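Local coordinates for single-stranded DNA-binding protein (Enterobacter phage Enc34, PDB 5ODJ) that probably binds single-stranded DNA through an OB fold and is associated with phage DNA replication, at residues K10-G15 against G61-I66; S50-M55 against V110-E115; V145-R150 against A164-V169. All coordinates share one frame; numbering follows the deposited sequence.

Interaction 1: residues K10-G15 against G61-I66. With MG (magnesium ion), chain B.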
# COMPACT_ATOMS: atom_id res chain seq x y z
N LYS A 10 -3.88 -5.29 17.95
CA LYS A 10 -4.31 -6.62 17.58
C LYS A 10 -3.36 -7.22 16.52
O LYS A 10 -3.04 -6.58 15.53
CB LYS A 10 -5.73 -6.55 17.02
CG LYS A 10 -6.26 -7.89 16.53
CD LYS A 10 -7.77 -8.00 16.59
CE LYS A 10 -8.22 -9.26 15.88
NZ LYS A 10 -9.67 -9.55 16.10
N LYS A 11 -2.94 -8.46 16.77
CA LYS A 11 -2.08 -9.17 15.83
C LYS A 11 -2.88 -10.32 15.23
O LYS A 11 -3.61 -11.03 15.94
CB LYS A 11 -0.84 -9.63 16.58
CG LYS A 11 0.18 -10.43 15.78
CD LYS A 11 1.51 -10.60 16.53
CE LYS A 11 2.45 -11.57 15.80
NZ LYS A 11 3.15 -10.90 14.65
N VAL A 12 -2.77 -10.47 13.91
CA VAL A 12 -3.45 -11.53 13.18
C VAL A 12 -2.44 -12.17 12.24
O VAL A 12 -1.30 -11.72 12.12
CB VAL A 12 -4.69 -11.02 12.39
CG1 VAL A 12 -5.78 -10.56 13.35
CG2 VAL A 12 -4.33 -9.92 11.39
N LYS A 13 -2.85 -13.25 11.58
CA LYS A 13 -2.07 -13.82 10.53
C LYS A 13 -1.82 -12.69 9.50
O LYS A 13 -2.73 -11.98 9.07
CB LYS A 13 -2.77 -15.02 9.91
CG LYS A 13 -2.03 -15.68 8.77
CD LYS A 13 -0.87 -16.52 9.23
CE LYS A 13 -0.31 -17.30 8.03
NZ LYS A 13 0.87 -18.12 8.39
N ASN A 14 -0.56 -12.52 9.20
CA ASN A 14 -0.06 -11.57 8.17
C ASN A 14 -0.33 -10.11 8.41
O ASN A 14 -0.32 -9.32 7.47
CB ASN A 14 -0.51 -11.99 6.75
CG ASN A 14 0.22 -13.23 6.27
OD1 ASN A 14 1.43 -13.37 6.45
ND2 ASN A 14 -0.49 -14.08 5.61
N GLY A 15 -0.51 -9.73 9.68
CA GLY A 15 -0.59 -8.34 10.00
C GLY A 15 -0.79 -7.94 11.44
O GLY A 15 -1.06 -8.76 12.31
N GLY A 61 -7.02 -13.13 4.59
CA GLY A 61 -8.38 -12.79 5.00
C GLY A 61 -8.49 -12.02 6.32
O GLY A 61 -9.25 -11.06 6.39
N ALA A 62 -7.74 -12.42 7.33
CA ALA A 62 -7.81 -11.77 8.64
C ALA A 62 -7.32 -10.34 8.60
O ALA A 62 -7.93 -9.45 9.18
CB ALA A 62 -7.05 -12.55 9.69
N ILE A 63 -6.22 -10.08 7.90
CA ILE A 63 -5.69 -8.71 7.83
C ILE A 63 -6.59 -7.85 6.93
O ILE A 63 -6.78 -6.67 7.17
CB ILE A 63 -4.17 -8.66 7.47
CG1 ILE A 63 -3.61 -7.26 7.62
CG2 ILE A 63 -3.90 -9.18 6.06
CD1 ILE A 63 -3.79 -6.65 8.99
N LYS A 64 -7.15 -8.43 5.87
CA LYS A 64 -8.11 -7.71 5.04
C LYS A 64 -9.35 -7.29 5.83
O LYS A 64 -9.84 -6.17 5.65
CB LYS A 64 -8.49 -8.50 3.79
CG LYS A 64 -9.24 -7.65 2.77
CD LYS A 64 -10.75 -7.87 2.82
CE LYS A 64 -11.38 -6.97 1.77
NZ LYS A 64 -12.85 -7.07 1.79
N LYS A 65 -9.83 -8.17 6.73
CA LYS A 65 -10.94 -7.83 7.62
C LYS A 65 -10.61 -6.61 8.51
O LYS A 65 -11.42 -5.70 8.61
CB LYS A 65 -11.36 -9.03 8.46
CG LYS A 65 -12.54 -8.76 9.36
CD LYS A 65 -13.08 -10.04 9.95
CE LYS A 65 -14.19 -9.75 10.94
NZ LYS A 65 -13.65 -9.22 12.24
N ILE A 66 -9.39 -6.58 9.08
CA ILE A 66 -8.92 -5.42 9.84
C ILE A 66 -8.88 -4.15 9.00
O ILE A 66 -9.32 -3.10 9.45
CB ILE A 66 -7.55 -5.69 10.50
CG1 ILE A 66 -7.78 -6.68 11.67
CG2 ILE A 66 -6.85 -4.39 10.93
CD1 ILE A 66 -6.52 -7.16 12.35
MG MG B . -4.28 -12.48 7.35
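A type II beta turn running from Val12 to Gly15 rests on the first turn of helix 61-76, where Val12, Ala62, Ile63 and Ile66 form an apolar patch beside a magnesium site. The two ends of the turn are tied to each other, Val12 N to Gly15 O and Gly15 N to Val12 O. Val12 and Ile66 approach tip to tip, Val12 CG1 lying 3.6 Å from Ile66 CD1. The CB atoms of Val12 and Ala62 are 3.9 Å apart, where the small Ala62 side chain lets the strand come close to the helix. Ile63 extends CG1 anti to its backbone N, and chi1 -171° with chi2 56° brings CD1 against the turn, 3.8 Å from Gly15 CA. At the corner of the turn, the carbonyl oxygen of Lys13 binds the magnesium ion at 2.4 Å, while the lysine's amino end leads away from the helix. The short axes of strand 10-12 and helix 61-66 stand 8.9 Å apart at 146°, roughly antiparallel. Asn14 links the turn to its surroundings by hydrogen bonds to Asn27 and to the carbonyl of Thr59, just before the helix, and Ile66 also packs on Leu17 of strand 15-18.

Interaction 2: residues S50-M55 against V110-E115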
# COMPACT_ATOMS: atom_id res chain seq x y z
N SER A 50 5.29 5.77 -3.75
CA SER A 50 4.12 4.85 -3.72
C SER A 50 4.54 3.41 -3.92
O SER A 50 5.65 3.10 -4.35
CB SER A 50 3.10 5.24 -4.76
OG SER A 50 3.61 5.07 -6.06
N ILE A 51 3.59 2.52 -3.63
CA ILE A 51 3.73 1.13 -3.93
C ILE A 51 2.34 0.56 -4.05
O ILE A 51 1.40 1.08 -3.42
CB ILE A 51 4.56 0.39 -2.85
CG1 ILE A 51 5.10 -0.93 -3.37
CG2 ILE A 51 3.80 0.27 -1.51
CD1 ILE A 51 6.17 -1.51 -2.46
N THR A 52 2.22 -0.46 -4.89
CA THR A 52 1.01 -1.28 -4.90
C THR A 52 1.33 -2.63 -4.25
O THR A 52 2.36 -3.24 -4.55
CB THR A 52 0.50 -1.40 -6.33
OG1 THR A 52 0.13 -0.08 -6.80
CG2 THR A 52 -0.72 -2.34 -6.41
N LEU A 53 0.46 -3.05 -3.33
CA LEU A 53 0.61 -4.32 -2.58
C LEU A 53 -0.47 -5.29 -3.02
O LEU A 53 -1.65 -4.90 -3.06
CB LEU A 53 0.55 -4.08 -1.08
CG LEU A 53 1.50 -3.01 -0.53
CD1 LEU A 53 1.24 -2.78 0.96
CD2 LEU A 53 2.94 -3.41 -0.76
N LEU A 54 -0.06 -6.51 -3.38
CA LEU A 54 -1.01 -7.55 -3.84
C LEU A 54 -1.11 -8.57 -2.72
O LEU A 54 -0.14 -9.27 -2.42
CB LEU A 54 -0.52 -8.21 -5.12
CG LEU A 54 -0.22 -7.22 -6.26
CD1 LEU A 54 0.34 -7.95 -7.46
CD2 LEU A 54 -1.41 -6.37 -6.67
N MSE A 55 -2.31 -8.63 -2.11
CA MSE A 55 -2.54 -9.50 -0.95
C MSE A 55 -3.33 -10.70 -1.41
O MSE A 55 -4.50 -10.55 -1.77
CB MSE A 55 -3.35 -8.87 0.18
CG MSE A 55 -2.87 -7.52 0.59
SE MSE A 55 -3.44 -7.12 2.47
CE MSE A 55 -5.20 -7.71 2.39
N VAL A 110 -5.87 -5.51 -3.80
CA VAL A 110 -4.89 -4.58 -4.37
C VAL A 110 -4.89 -3.28 -3.55
O VAL A 110 -5.87 -2.57 -3.50
CB VAL A 110 -5.20 -4.24 -5.83
CG1 VAL A 110 -4.14 -3.33 -6.41
CG2 VAL A 110 -5.31 -5.50 -6.66
N ILE A 111 -3.77 -3.03 -2.86
CA ILE A 111 -3.61 -1.89 -1.95
C ILE A 111 -2.68 -0.86 -2.59
O ILE A 111 -1.59 -1.22 -3.02
CB ILE A 111 -3.07 -2.34 -0.59
CG1 ILE A 111 -4.17 -3.09 0.17
CG2 ILE A 111 -2.59 -1.16 0.23
CD1 ILE A 111 -3.67 -3.86 1.34
N SER A 112 -3.13 0.39 -2.64
CA SER A 112 -2.27 1.50 -3.11
C SER A 112 -1.95 2.38 -1.89
O SER A 112 -2.85 2.84 -1.21
CB SER A 112 -3.03 2.31 -4.15
OG SER A 112 -3.29 1.48 -5.27
N ALA A 113 -0.66 2.59 -1.61
CA ALA A 113 -0.25 3.43 -0.48
C ALA A 113 0.78 4.45 -0.99
O ALA A 113 1.61 4.09 -1.81
CB ALA A 113 0.31 2.57 0.65
N ARG A 114 0.68 5.71 -0.55
CA ARG A 114 1.47 6.81 -1.07
C ARG A 114 1.91 7.69 0.08
O ARG A 114 1.30 7.71 1.15
CB ARG A 114 0.69 7.64 -2.10
CG ARG A 114 0.05 6.84 -3.23
CD ARG A 114 -0.71 7.71 -4.23
NE ARG A 114 -1.30 6.86 -5.27
CZ ARG A 114 -2.46 6.18 -5.16
NH1 ARG A 114 -3.21 6.23 -4.05
NH2 ARG A 114 -2.87 5.42 -6.18
N GLU A 115 2.97 8.46 -0.15
CA GLU A 115 3.40 9.50 0.78
C GLU A 115 4.37 10.45 0.07
O GLU A 115 5.15 10.05 -0.80
CB GLU A 115 4.07 8.91 2.03
CG GLU A 115 3.27 9.16 3.33
CD GLU A 115 3.34 10.58 3.83
OE1 GLU A 115 2.70 10.83 4.87
OE2 GLU A 115 4.06 11.43 3.25
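The flat peptide groups on either side of Leu53 and of Ile111 are joined by two bonds, Leu53 N to Ile111 O and Ile111 N to Leu53 O, both 2.8 Å, each N lying in the plane of the carbonyl that accepts it. One face of this ladder carries Ser50, Thr52 and Leu54 with Arg114, Ser112 and Val110; the other carries Ile51 and Leu53 with Ala113 and Ile111. A second hydrogen-bonded pair, Ile51 with Ala113, has both bonds at 3.1 Å. On the first face, Val110 CG1 stands anti to its backbone N (chi1 -178°) and reaches Thr52 CG2 at 3.6 Å, while Val110 CG2 lies beside Leu54 CD2 at 4.0 Å, the two side chains pointing the same way. Ser50 CB meets the aliphatic Arg114 CG at 3.8 Å. Beyond the last paired residues, the selenium of selenomethionine Met55 touches Ile111 CD1 at 3.5 Å, the two chains crossing at a slant. Leu53 and Ala113 also pack against strand 144-156, and Ile51 against Leu166 of strand 159-173. Regular antiparallel pairing of this kind is what the OB-fold barrel is built from, here with the Ile51, Leu53, Ile111 and Ala113 face turned to its core.

Interaction 3: residues V145-R150 against A164-V169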
# COMPACT_ATOMS: atom_id res chain seq x y z
N VAL A 145 7.07 -8.29 -0.06
CA VAL A 145 7.41 -7.31 0.95
C VAL A 145 6.46 -7.40 2.12
O VAL A 145 5.40 -8.07 2.06
CB VAL A 145 7.38 -5.88 0.35
CG1 VAL A 145 8.38 -5.70 -0.81
CG2 VAL A 145 5.97 -5.47 -0.09
N SER A 146 6.80 -6.70 3.19
CA SER A 146 5.85 -6.28 4.20
C SER A 146 5.86 -4.75 4.26
O SER A 146 6.83 -4.14 3.80
CB SER A 146 6.20 -6.86 5.55
OG SER A 146 6.16 -8.27 5.46
N SER A 147 4.83 -4.13 4.80
CA SER A 147 4.69 -2.67 4.75
C SER A 147 3.88 -2.15 5.90
O SER A 147 2.97 -2.86 6.39
CB SER A 147 4.06 -2.27 3.41
OG SER A 147 3.97 -0.86 3.22
N VAL A 148 4.20 -0.94 6.36
CA VAL A 148 3.38 -0.22 7.33
C VAL A 148 2.68 0.92 6.64
O VAL A 148 3.33 1.76 6.00
CB VAL A 148 4.20 0.28 8.52
CG1 VAL A 148 3.30 1.00 9.52
CG2 VAL A 148 4.92 -0.88 9.19
N ILE A 149 1.36 0.96 6.79
CA ILE A 149 0.50 1.96 6.20
C ILE A 149 -0.37 2.59 7.29
O ILE A 149 -0.46 2.05 8.40
CB ILE A 149 -0.34 1.37 5.05
CG1 ILE A 149 -1.33 0.33 5.57
CG2 ILE A 149 0.59 0.78 3.99
CD1 ILE A 149 -2.28 -0.23 4.52
N ARG A 150 -1.07 3.67 6.95
CA ARG A 150 -2.08 4.24 7.85
C ARG A 150 -3.17 4.91 7.04
O ARG A 150 -2.88 5.77 6.21
CB ARG A 150 -1.47 5.26 8.83
CG ARG A 150 -2.41 5.66 9.98
CD ARG A 150 -1.72 6.80 10.76
NE ARG A 150 -2.23 7.12 12.06
CZ ARG A 150 -1.65 8.02 12.87
NH1 ARG A 150 -0.57 8.70 12.47
NH2 ARG A 150 -2.17 8.28 14.06
N ALA A 164 -4.26 5.59 1.92
CA ALA A 164 -3.31 5.01 2.87
C ALA A 164 -1.96 5.69 2.71
O ALA A 164 -1.39 5.73 1.62
CB ALA A 164 -3.17 3.51 2.64
N ASN A 165 -1.48 6.25 3.81
CA ASN A 165 -0.10 6.70 3.86
C ASN A 165 0.82 5.50 3.90
O ASN A 165 0.53 4.49 4.52
CB ASN A 165 0.16 7.57 5.09
CG ASN A 165 -0.33 8.98 4.92
OD1 ASN A 165 -0.35 9.52 3.81
ND2 ASN A 165 -0.76 9.57 6.01
N LEU A 166 1.96 5.63 3.22
CA LEU A 166 2.98 4.63 3.14
C LEU A 166 4.14 5.03 4.04
O LEU A 166 4.85 6.04 3.74
CB LEU A 166 3.48 4.50 1.70
CG LEU A 166 4.59 3.51 1.44
CD1 LEU A 166 4.21 2.11 1.89
CD2 LEU A 166 4.98 3.55 -0.04
N LEU A 167 4.39 4.26 5.10
CA LEU A 167 5.44 4.64 6.07
C LEU A 167 6.72 3.87 5.89
O LEU A 167 7.79 4.45 6.09
CB LEU A 167 4.94 4.51 7.52
CG LEU A 167 3.85 5.50 7.97
CD1 LEU A 167 4.07 6.94 7.52
CD2 LEU A 167 2.47 5.02 7.56
N SER A 168 6.64 2.58 5.56
CA SER A 168 7.82 1.78 5.38
C SER A 168 7.54 0.50 4.59
O SER A 168 6.38 0.09 4.47
CB SER A 168 8.42 1.42 6.70
OG SER A 168 7.56 0.59 7.41
N VAL A 169 8.59 -0.02 3.97
CA VAL A 169 8.54 -1.25 3.22
C VAL A 169 9.75 -2.09 3.60
O VAL A 169 10.88 -1.56 3.57
CB VAL A 169 8.56 -1.00 1.69
CG1 VAL A 169 8.53 -2.33 0.94
CG2 VAL A 169 7.40 -0.10 1.26
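Val145 opens the contact by setting CB against Val169 CG1 at 3.8 Å, and also packs on Leu53 of strand 49-56. Ser146 contributes its carbonyl oxygen, which receives a CA-H contact from Val169, while its hydroxyl turns to the backbone N of Asn27. In Ser147 the hydroxyl stands opposite the backbone N about the first torsion (chi1 -176°), a position from which OG donates to Ser168 O at 2.9 Å. That same oxygen accepts Val148 N at 3.1 Å, but from 39° out of the carbonyl plane, so two donors from successive residues grip one acceptor. Leu166 CD1 also closes in on the Ser147 hydroxyl.

At Val148 the register slips by one residue. Its carbonyl oxygen takes Leu167 N at 2.9 Å and, weakly, Ser168 N at 3.4 Å, so that Leu167 and Ser168 both face it: a classic beta bulge. Leu167 is the extra residue, and its psi of -38° takes up the insertion. The bulge lies within the hairpin of strands 144-156 and 159-173, part of the curled sheet of the OB fold. On the face that Val148 shares with Ser168, Val148 CG2 lies against Ser168 OG.

Ile149 pairs with Leu166 beyond the bulge, its CD1 coming 4.3 Å from Ala164 CB and its CA offering a CA-H contact to Asn165 O. Arg150 with Asn165 follows as a hydrogen-bonded pair: Arg150 N donates to Asn165 O at 3.0 Å and Arg150 O accepts from Asn165 N at 2.8 Å, while Arg150 CB rests on Leu167 CD2 and the extended chain carries the guanidinium away toward His22 and, by a weak bond, Ser20.

In the fold
Interactions 2 and 3 are close neighbours, their centres 8 Å apart, and belong to one curled sheet: strand 108-115 lies beside strand 159-173, joined to it by probable backbone hydrogen bonds, Arg114 N to Ala164 O and Arg114 O to Leu166 N, both 3.0 Å. Interaction 1 lies further out, about 15 to 16 Å from both between centres. Strand 49-56 and helix 61-76 follow each other in the chain, and the Met55 methyl packs on Lys64 and Ile63. The segments of interactions 1 and 2 alternate, whereas interaction 3 follows both. The ring of strands closes where 108-115 meets 159-173, giving the barrel on which an OB-fold protein probably binds DNA, with helix and magnesium-binding turn at its outside.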